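Local coordinates for periplasmic His/Glu/Gln/Arg/opine family-binding protein (Silicibacter pomeroyi, PDB 3I6V), which binds lysine between its lobes in the crystal and probably serves as the periplasmic solute-binding component of an amino-acid ABC transporter, at residues A[6-19]-A[61-73]. Numbering follows the deposited sequence. Where two conformers were deposited one is given.
Sequences TVRMGTEGAYPPYN and VSGNYDTIIAGMS. With LYS (lysine), chain B.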
ATOM      1  N   THR A   6     -13.901  -7.176  19.492  1.00 37.51           N
ATOM      2  CA  THR A   6     -13.549  -5.982  18.679  1.00 37.73           C
ATOM      3  C   THR A   6     -12.189  -6.215  18.059  1.00 35.81           C
ATOM      4  O   THR A   6     -11.210  -6.506  18.768  1.00 38.11           O
ATOM      5  CB  THR A   6     -13.470  -4.695  19.533  1.00 38.24           C
ATOM      6  OG1 THR A   6     -14.647  -4.591  20.334  1.00 42.82           O
ATOM      7  CG2 THR A   6     -13.380  -3.444  18.661  1.00 38.99           C
ATOM      8  N   VAL A   7     -12.113  -6.063  16.746  1.00 33.36           N
ATOM      9  CA  VAL A   7     -10.838  -6.206  16.052  0.50 31.48           C
ATOM     10  C   VAL A   7     -10.239  -4.823  15.802  1.00 30.88           C
ATOM     11  O   VAL A   7     -10.888  -3.936  15.246  1.00 31.34           O
ATOM     12  CB  VAL A   7     -10.955  -7.021  14.736  0.50 31.48           C
ATOM     13  CG1 VAL A   7     -11.909  -6.365  13.764  0.50 29.38           C
ATOM     14  CG2 VAL A   7      -9.575  -7.216  14.091  0.50 30.46           C
ATOM     15  N   ARG A   8      -9.003  -4.639  16.228  1.00 29.11           N
ATOM     16  CA  ARG A   8      -8.311  -3.388  15.988  1.00 27.30           C
ATOM     17  C   ARG A   8      -7.618  -3.463  14.603  1.00 26.35           C
ATOM     18  O   ARG A   8      -6.711  -4.288  14.391  1.00 26.00           O
ATOM     19  CB  ARG A   8      -7.345  -3.134  17.136  1.00 27.63           C
ATOM     20  CG  ARG A   8      -8.078  -2.719  18.477  1.00 29.53           C
ATOM     21  CD  ARG A   8      -7.082  -2.786  19.633  1.00 33.30           C
ATOM     22  NE  ARG A   8      -6.500  -4.136  19.599  1.00 39.39           N
ATOM     23  CZ  ARG A   8      -5.380  -4.520  20.207  1.00 41.26           C
ATOM     24  NH1 ARG A   8      -4.957  -5.771  20.053  1.00 39.95           N
ATOM     25  NH2 ARG A   8      -4.688  -3.664  20.959  1.00 41.18           N
ATOM     26  N   MET A   9      -8.122  -2.675  13.657  1.00 24.19           N
ATOM     27  CA  MET A   9      -7.613  -2.643  12.286  1.00 24.32           C
ATOM     28  C   MET A   9      -6.511  -1.590  12.198  1.00 23.73           C
ATOM     29  O   MET A   9      -6.787  -0.397  12.382  1.00 23.81           O
ATOM     30  CB  MET A   9      -8.755  -2.342  11.295  1.00 23.66           C
ATOM     31  CG  MET A   9      -9.946  -3.329  11.433  1.00 25.37           C
ATOM     32  SD  MET A   9      -9.758  -4.968  10.644  1.00 17.90           S
ATOM     33  CE  MET A   9      -9.917  -4.500   8.972  1.00 22.06           C
ATOM     34  N   GLY A  10      -5.273  -2.025  11.959  1.00 22.29           N
ATOM     35  CA  GLY A  10      -4.130  -1.118  11.859  1.00 22.34           C
ATOM     36  C   GLY A  10      -3.861  -0.668  10.419  1.00 23.38           C
ATOM     37  O   GLY A  10      -3.812  -1.493   9.494  1.00 22.20           O
ATOM     38  N   THR A  11      -3.662   0.640  10.232  1.00 22.99           N
ATOM     39  CA  THR A  11      -3.336   1.204   8.945  1.00 23.03           C
ATOM     40  C   THR A  11      -2.351   2.357   9.112  1.00 24.45           C
ATOM     41  O   THR A  11      -2.130   2.852  10.253  1.00 24.38           O
ATOM     42  CB  THR A  11      -4.601   1.605   8.135  1.00 23.86           C
ATOM     43  OG1 THR A  11      -4.239   1.799   6.759  1.00 24.82           O
ATOM     44  CG2 THR A  11      -5.295   2.880   8.686  1.00 22.15           C
ATOM     45  N   GLU A  12      -1.742   2.759   7.987  1.00 23.11           N
ATOM     46  CA  GLU A  12      -0.738   3.807   7.992  1.00 24.21           C
ATOM     47  C   GLU A  12      -1.389   5.211   8.089  1.00 24.16           C
ATOM     48  O   GLU A  12      -0.850   6.081   8.741  1.00 23.70           O
ATOM     49  CB  GLU A  12       0.109   3.736   6.720  1.00 23.50           C
ATOM     50  CG  GLU A  12       1.298   4.673   6.700  1.00 23.24           C
ATOM     51  CD  GLU A  12       2.130   4.603   5.391  1.00 25.05           C
ATOM     52  OE1 GLU A  12       1.710   3.954   4.399  1.00 26.02           O
ATOM     53  OE2 GLU A  12       3.205   5.226   5.357  1.00 25.33           O
ATOM     54  N   GLY A  13      -2.497   5.420   7.387  1.00 24.20           N
ATOM     55  CA  GLY A  13      -3.170   6.727   7.401  1.00 24.81           C
ATOM     56  C   GLY A  13      -2.422   7.802   6.620  1.00 25.49           C
ATOM     57  O   GLY A  13      -2.597   9.004   6.867  1.00 25.99           O
ATOM     58  N   ALA A  14      -1.607   7.386   5.656  1.00 24.74           N
ATOM     59  CA  ALA A  14      -0.791   8.326   4.896  1.00 24.78           C
ATOM     60  C   ALA A  14      -0.504   7.837   3.490  1.00 23.90           C
ATOM     61  O   ALA A  14       0.527   8.155   2.912  1.00 24.01           O
ATOM     62  CB  ALA A  14       0.525   8.645   5.664  1.00 24.32           C
ATOM     63  N   TYR A  15      -1.432   7.086   2.916  1.00 23.26           N
ATOM     64  CA  TYR A  15      -1.121   6.420   1.655  1.00 22.55           C
ATOM     65  C   TYR A  15      -2.322   6.464   0.725  1.00 22.87           C
ATOM     66  O   TYR A  15      -2.894   5.415   0.398  1.00 21.45           O
ATOM     67  CB  TYR A  15      -0.681   4.962   1.960  1.00 22.63           C
ATOM     68  CG  TYR A  15      -0.082   4.199   0.800  1.00 22.77           C
ATOM     69  CD1 TYR A  15       0.803   4.826  -0.112  1.00 22.70           C
ATOM     70  CD2 TYR A  15      -0.386   2.842   0.615  1.00 21.12           C
ATOM     71  CE1 TYR A  15       1.391   4.102  -1.183  1.00 23.86           C
ATOM     72  CE2 TYR A  15       0.196   2.108  -0.457  1.00 22.41           C
ATOM     73  CZ  TYR A  15       1.067   2.757  -1.350  1.00 24.28           C
ATOM     74  OH  TYR A  15       1.629   2.060  -2.379  1.00 23.98           O
ATOM     75  N   PRO A  16      -2.738   7.698   0.300  1.00 23.04           N
ATOM     76  CA  PRO A  16      -3.940   7.779  -0.539  1.00 22.78           C
ATOM     77  C   PRO A  16      -3.696   7.184  -1.944  1.00 23.28           C
ATOM     78  O   PRO A  16      -2.582   7.258  -2.488  1.00 23.18           O
ATOM     79  CB  PRO A  16      -4.231   9.312  -0.606  1.00 23.50           C
ATOM     80  CG  PRO A  16      -2.898   9.953  -0.363  1.00 24.62           C
ATOM     81  CD  PRO A  16      -2.171   9.031   0.609  1.00 21.76           C
ATOM     82  N   PRO A  17      -4.713   6.579  -2.544  1.00 22.76           N
ATOM     83  CA  PRO A  17      -6.064   6.440  -2.108  1.00 24.00           C
ATOM     84  C   PRO A  17      -6.325   5.145  -1.298  1.00 23.83           C
ATOM     85  O   PRO A  17      -7.480   4.891  -0.943  1.00 23.38           O
ATOM     86  CB  PRO A  17      -6.835   6.421  -3.443  1.00 24.30           C
ATOM     87  CG  PRO A  17      -5.907   5.802  -4.397  1.00 24.18           C
ATOM     88  CD  PRO A  17      -4.518   6.024  -3.895  1.00 24.39           C
ATOM     89  N   TYR A  18      -5.285   4.345  -1.022  1.00 23.11           N
ATOM     90  CA  TYR A  18      -5.470   3.135  -0.202  1.00 23.80           C
ATOM     91  C   TYR A  18      -6.005   3.473   1.192  1.00 23.83           C
ATOM     92  O   TYR A  18      -7.035   2.941   1.629  1.00 24.86           O
ATOM     93  CB  TYR A  18      -4.123   2.401  -0.018  1.00 23.14           C
ATOM     94  CG  TYR A  18      -3.499   1.927  -1.297  1.00 23.30           C
ATOM     95  CD1 TYR A  18      -2.619   2.752  -2.011  1.00 25.00           C
ATOM     96  CD2 TYR A  18      -3.770   0.646  -1.794  1.00 24.58           C
ATOM     97  CE1 TYR A  18      -2.012   2.312  -3.220  1.00 25.57           C
ATOM     98  CE2 TYR A  18      -3.167   0.174  -3.006  1.00 25.31           C
ATOM     99  CZ  TYR A  18      -2.286   1.009  -3.693  1.00 29.44           C
ATOM    100  OH  TYR A  18      -1.689   0.569  -4.860  1.00 26.99           O
ATOM    101  N   ASN A  19      -5.263   4.324   1.895  1.00 24.42           N
ATOM    102  CA  ASN A  19      -5.627   4.763   3.232  1.00 25.01           C
ATOM    103  C   ASN A  19      -5.119   6.201   3.526  1.00 25.69           C
ATOM    104  O   ASN A  19      -4.077   6.635   3.006  1.00 25.12           O
ATOM    105  CB  ASN A  19      -5.123   3.779   4.300  1.00 25.17           C
ATOM    106  CG  ASN A  19      -3.608   3.662   4.324  1.00 26.10           C
ATOM    107  OD1 ASN A  19      -2.915   4.490   4.954  1.00 27.88           O
ATOM    108  ND2 ASN A  19      -3.076   2.625   3.665  1.00 22.60           N
ATOM    109  N   VAL A  61       2.886  -7.269  15.841  1.00 23.30           N
ATOM    110  CA  VAL A  61       3.448  -8.414  16.594  1.00 24.40           C
ATOM    111  C   VAL A  61       3.339  -8.197  18.126  1.00 25.21           C
ATOM    112  O   VAL A  61       3.059  -9.140  18.847  1.00 24.46           O
ATOM    113  CB  VAL A  61       4.914  -8.731  16.130  1.00 24.24           C
ATOM    114  CG1 VAL A  61       5.600  -9.773  17.041  1.00 25.94           C
ATOM    115  CG2 VAL A  61       4.906  -9.229  14.659  1.00 23.34           C
ATOM    116  N   SER A  62       3.505  -6.952  18.602  1.00 26.47           N
ATOM    117  CA  SER A  62       3.472  -6.643  20.038  0.50 27.26           C
ATOM    118  C   SER A  62       2.049  -6.498  20.569  1.00 28.03           C
ATOM    119  O   SER A  62       1.844  -6.288  21.770  1.00 27.74           O
ATOM    120  CB  SER A  62       4.271  -5.364  20.350  0.50 27.35           C
ATOM    121  OG  SER A  62       5.584  -5.451  19.833  0.50 26.99           O
ATOM    122  N   GLY A  63       1.062  -6.575  19.667  1.00 27.83           N
ATOM    123  CA  GLY A  63      -0.323  -6.564  20.087  1.00 27.70           C
ATOM    124  C   GLY A  63      -0.987  -5.203  20.201  1.00 28.09           C
ATOM    125  O   GLY A  63      -2.039  -5.114  20.819  1.00 27.32           O
ATOM    126  N   ASN A  64      -0.419  -4.157  19.582  1.00 28.20           N
ATOM    127  CA  ASN A  64      -1.074  -2.836  19.538  1.00 28.08           C
ATOM    128  C   ASN A  64      -2.375  -2.796  18.747  1.00 27.19           C
ATOM    129  O   ASN A  64      -3.236  -1.929  18.981  1.00 26.67           O
ATOM    130  CB  ASN A  64      -0.149  -1.754  18.979  1.00 29.35           C
ATOM    131  CG  ASN A  64       1.062  -1.482  19.865  1.00 32.74           C
ATOM    132  OD1 ASN A  64       1.415  -2.276  20.732  1.00 34.05           O
ATOM    133  ND2 ASN A  64       1.727  -0.354  19.610  1.00 34.81           N
ATOM    134  N   TYR A  65      -2.508  -3.707  17.779  1.00 24.64           N
ATOM    135  CA  TYR A  65      -3.724  -3.857  16.993  1.00 23.30           C
ATOM    136  C   TYR A  65      -3.670  -5.280  16.434  1.00 23.35           C
ATOM    137  O   TYR A  65      -2.715  -6.021  16.725  1.00 23.31           O
ATOM    138  CB  TYR A  65      -3.836  -2.806  15.855  1.00 23.00           C
ATOM    139  CG  TYR A  65      -2.499  -2.459  15.268  1.00 23.07           C
ATOM    140  CD1 TYR A  65      -1.722  -1.441  15.830  1.00 23.27           C
ATOM    141  CD2 TYR A  65      -1.973  -3.178  14.178  1.00 21.32           C
ATOM    142  CE1 TYR A  65      -0.457  -1.128  15.326  1.00 22.08           C
ATOM    143  CE2 TYR A  65      -0.687  -2.863  13.651  1.00 20.48           C
ATOM    144  CZ  TYR A  65       0.054  -1.845  14.234  1.00 19.92           C
ATOM    145  OH  TYR A  65       1.304  -1.504  13.779  1.00 20.72           O
ATOM    146  N   ASP A  66      -4.668  -5.652  15.637  1.00 22.54           N
ATOM    147  CA  ASP A  66      -4.824  -7.060  15.262  1.00 22.53           C
ATOM    148  C   ASP A  66      -4.651  -7.377  13.791  1.00 21.67           C
ATOM    149  O   ASP A  66      -4.515  -8.558  13.441  1.00 22.86           O
ATOM    150  CB  ASP A  66      -6.184  -7.587  15.740  1.00 22.78           C
ATOM    151  CG  ASP A  66      -6.398  -7.331  17.230  1.00 23.93           C
ATOM    152  OD1 ASP A  66      -5.529  -7.719  18.044  1.00 26.92           O
ATOM    153  OD2 ASP A  66      -7.408  -6.680  17.574  1.00 25.37           O
ATOM    154  N   THR A  67      -4.713  -6.372  12.932  1.00 19.63           N
ATOM    155  CA  THR A  67      -4.494  -6.590  11.508  1.00 20.32           C
ATOM    156  C   THR A  67      -3.688  -5.442  10.917  1.00 20.25           C
ATOM    157  O   THR A  67      -3.651  -4.334  11.494  1.00 20.37           O
ATOM    158  CB  THR A  67      -5.820  -6.681  10.699  1.00 20.62           C
ATOM    159  OG1 THR A  67      -6.400  -5.363  10.604  1.00 23.01           O
ATOM    160  CG2 THR A  67      -6.829  -7.625  11.339  1.00 19.81           C
ATOM    161  N   ILE A  68      -3.047  -5.694   9.779  1.00 19.40           N
ATOM    162  CA  ILE A  68      -2.491  -4.610   8.961  1.00 20.42           C
ATOM    163  C   ILE A  68      -3.272  -4.571   7.659  1.00 20.82           C
ATOM    164  O   ILE A  68      -3.333  -5.580   6.967  1.00 19.96           O
ATOM    165  CB  ILE A  68      -0.994  -4.820   8.677  1.00 19.53           C
ATOM    166  CG1 ILE A  68      -0.200  -4.745   9.984  1.00 20.47           C
ATOM    167  CG2 ILE A  68      -0.468  -3.776   7.664  1.00 20.96           C
ATOM    168  CD1 ILE A  68       1.276  -5.170   9.805  1.00 20.40           C
ATOM    169  N   ILE A  69      -3.922  -3.441   7.364  1.00 20.74           N
ATOM    170  CA  ILE A  69      -4.588  -3.263   6.090  1.00 21.74           C
ATOM    171  C   ILE A  69      -4.113  -1.882   5.601  1.00 22.99           C
ATOM    172  O   ILE A  69      -4.640  -0.838   6.014  1.00 23.02           O
ATOM    173  CB  ILE A  69      -6.130  -3.420   6.210  1.00 22.42           C
ATOM    174  CG1 ILE A  69      -6.821  -3.312   4.843  1.00 22.99           C
ATOM    175  CG2 ILE A  69      -6.736  -2.456   7.293  1.00 24.12           C
ATOM    176  CD1 ILE A  69      -8.366  -3.590   4.918  1.00 25.07           C
ATOM    177  N   ALA A  70      -3.049  -1.885   4.802  1.00 22.02           N
ATOM    178  CA  ALA A  70      -2.225  -0.684   4.617  1.00 21.80           C
ATOM    179  C   ALA A  70      -1.426  -0.788   3.324  1.00 22.19           C
ATOM    180  O   ALA A  70      -0.227  -0.490   3.300  1.00 24.27           O
ATOM    181  CB  ALA A  70      -1.255  -0.499   5.844  1.00 20.66           C
ATOM    182  N   GLY A  71      -2.086  -1.227   2.256  1.00 21.91           N
ATOM    183  CA  GLY A  71      -1.442  -1.388   0.933  1.00 21.83           C
ATOM    184  C   GLY A  71      -0.176  -2.243   0.941  1.00 21.04           C
ATOM    185  O   GLY A  71       0.725  -2.009   0.145  1.00 21.54           O
ATOM    186  N   MET A  72      -0.124  -3.240   1.828  1.00 20.46           N
ATOM    187  CA  MET A  72       1.106  -4.043   2.059  1.00 19.82           C
ATOM    188  C   MET A  72       1.096  -5.244   1.103  1.00 19.58           C
ATOM    189  O   MET A  72       0.181  -6.056   1.178  1.00 19.55           O
ATOM    190  CB  MET A  72       1.153  -4.572   3.503  1.00 18.15           C
ATOM    191  CG  MET A  72       2.483  -5.366   3.893  1.00 18.14           C
ATOM    192  SD  MET A  72       2.600  -5.838   5.628  1.00 10.30           S
ATOM    193  CE  MET A  72       3.248  -4.314   6.268  1.00 24.43           C
ATOM    194  N   SER A  73       2.102  -5.335   0.234  1.00 18.77           N
ATOM    195  CA  SER A  73       2.259  -6.479  -0.647  1.00 19.54           C
ATOM    196  C   SER A  73       2.592  -7.740   0.122  1.00 18.86           C
ATOM    197  O   SER A  73       3.386  -7.720   1.087  1.00 18.31           O
ATOM    198  CB  SER A  73       3.388  -6.222  -1.646  1.00 20.22           C
ATOM    199  OG  SER A  73       2.996  -5.190  -2.559  1.00 19.84           O
TER
HETATM  200  N   LYS B   1       3.017  -2.442  -1.708  1.00 19.25           N
HETATM  201  CA  LYS B   1       4.401  -1.966  -1.379  1.00 19.15           C
HETATM  202  C   LYS B   1       5.002  -2.776  -0.253  1.00 19.85           C
HETATM  203  O   LYS B   1       4.280  -3.582   0.351  1.00 20.69           O
HETATM  204  CB  LYS B   1       4.381  -0.464  -1.000  1.00 18.75           C
HETATM  205  CG  LYS B   1       3.655  -0.134   0.305  1.00 17.98           C
HETATM  206  CD  LYS B   1       3.641   1.417   0.532  1.00 20.74           C
HETATM  207  CE  LYS B   1       2.983   1.834   1.898  1.00 20.73           C
HETATM  208  NZ  LYS B   1       2.903   3.379   2.001  1.00 20.25           N
HETATM  209  OXT LYS B   1       6.211  -2.620   0.084  1.00 20.47           O
HETATM  210  O   HOH W   1      -0.240   2.186   3.813  1.00 25.14           O
HETATM  211  O   HOH W   2       0.837  -0.640  -2.395  1.00 21.25           O
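Strands 7-11 and 67-68 pair in parallel in the sheet of one lobe of this family 3 solute-binding protein, and their C-terminal ends run into the lysine pocket. Gly10 N donates to Thr67 O and Gly10 O accepts from Ile69 N (2.9 Å), the latter bond almost straight at 170°. One step earlier, Arg8 O takes two donors, Asp66 N and Thr67 N. The two oxygens of Asp66 grip Arg8 at its backbone and at its guanidinium: OD2 receives the backbone N of Arg8 (2.9 Å) on its anti side, while OD1 meets NH1 in a salt bridge (2.9 Å), from above the carboxylate plane. A bend at chi3 (-54°) folds the arginine back so that Tyr65 CA lies over a guanidinium face and NH2 reaches Gly63 O (3.0 Å), in the Schellman turn after helix 56-61. Replacing Arg8 by alanine would probably leave Gly63 O without its guanidinium donors and strip Asp66 of this salt bridge, though Arg185 also pairs with it. Gly10 CA makes an off-centre CH-pi contact with the Tyr65 ring, where a side chain would clash. At the end of strand 7-11, Thr11 OG1 donates to Ile69 O (2.8 Å). A water joins Glu12 OE1, Asn19 ND2, which also donates to Glu31, and, weakly, Ala70 O. Glu12 OE1 also accepts from the ligand NZ (2.7 Å), which lies over the Tyr15 ring, with Tyr18 CD1 near the rim of the opposite face. Such loops at the C-terminal edge of a parallel sheet form the ligand cleft characteristic of periplasmic binding proteins.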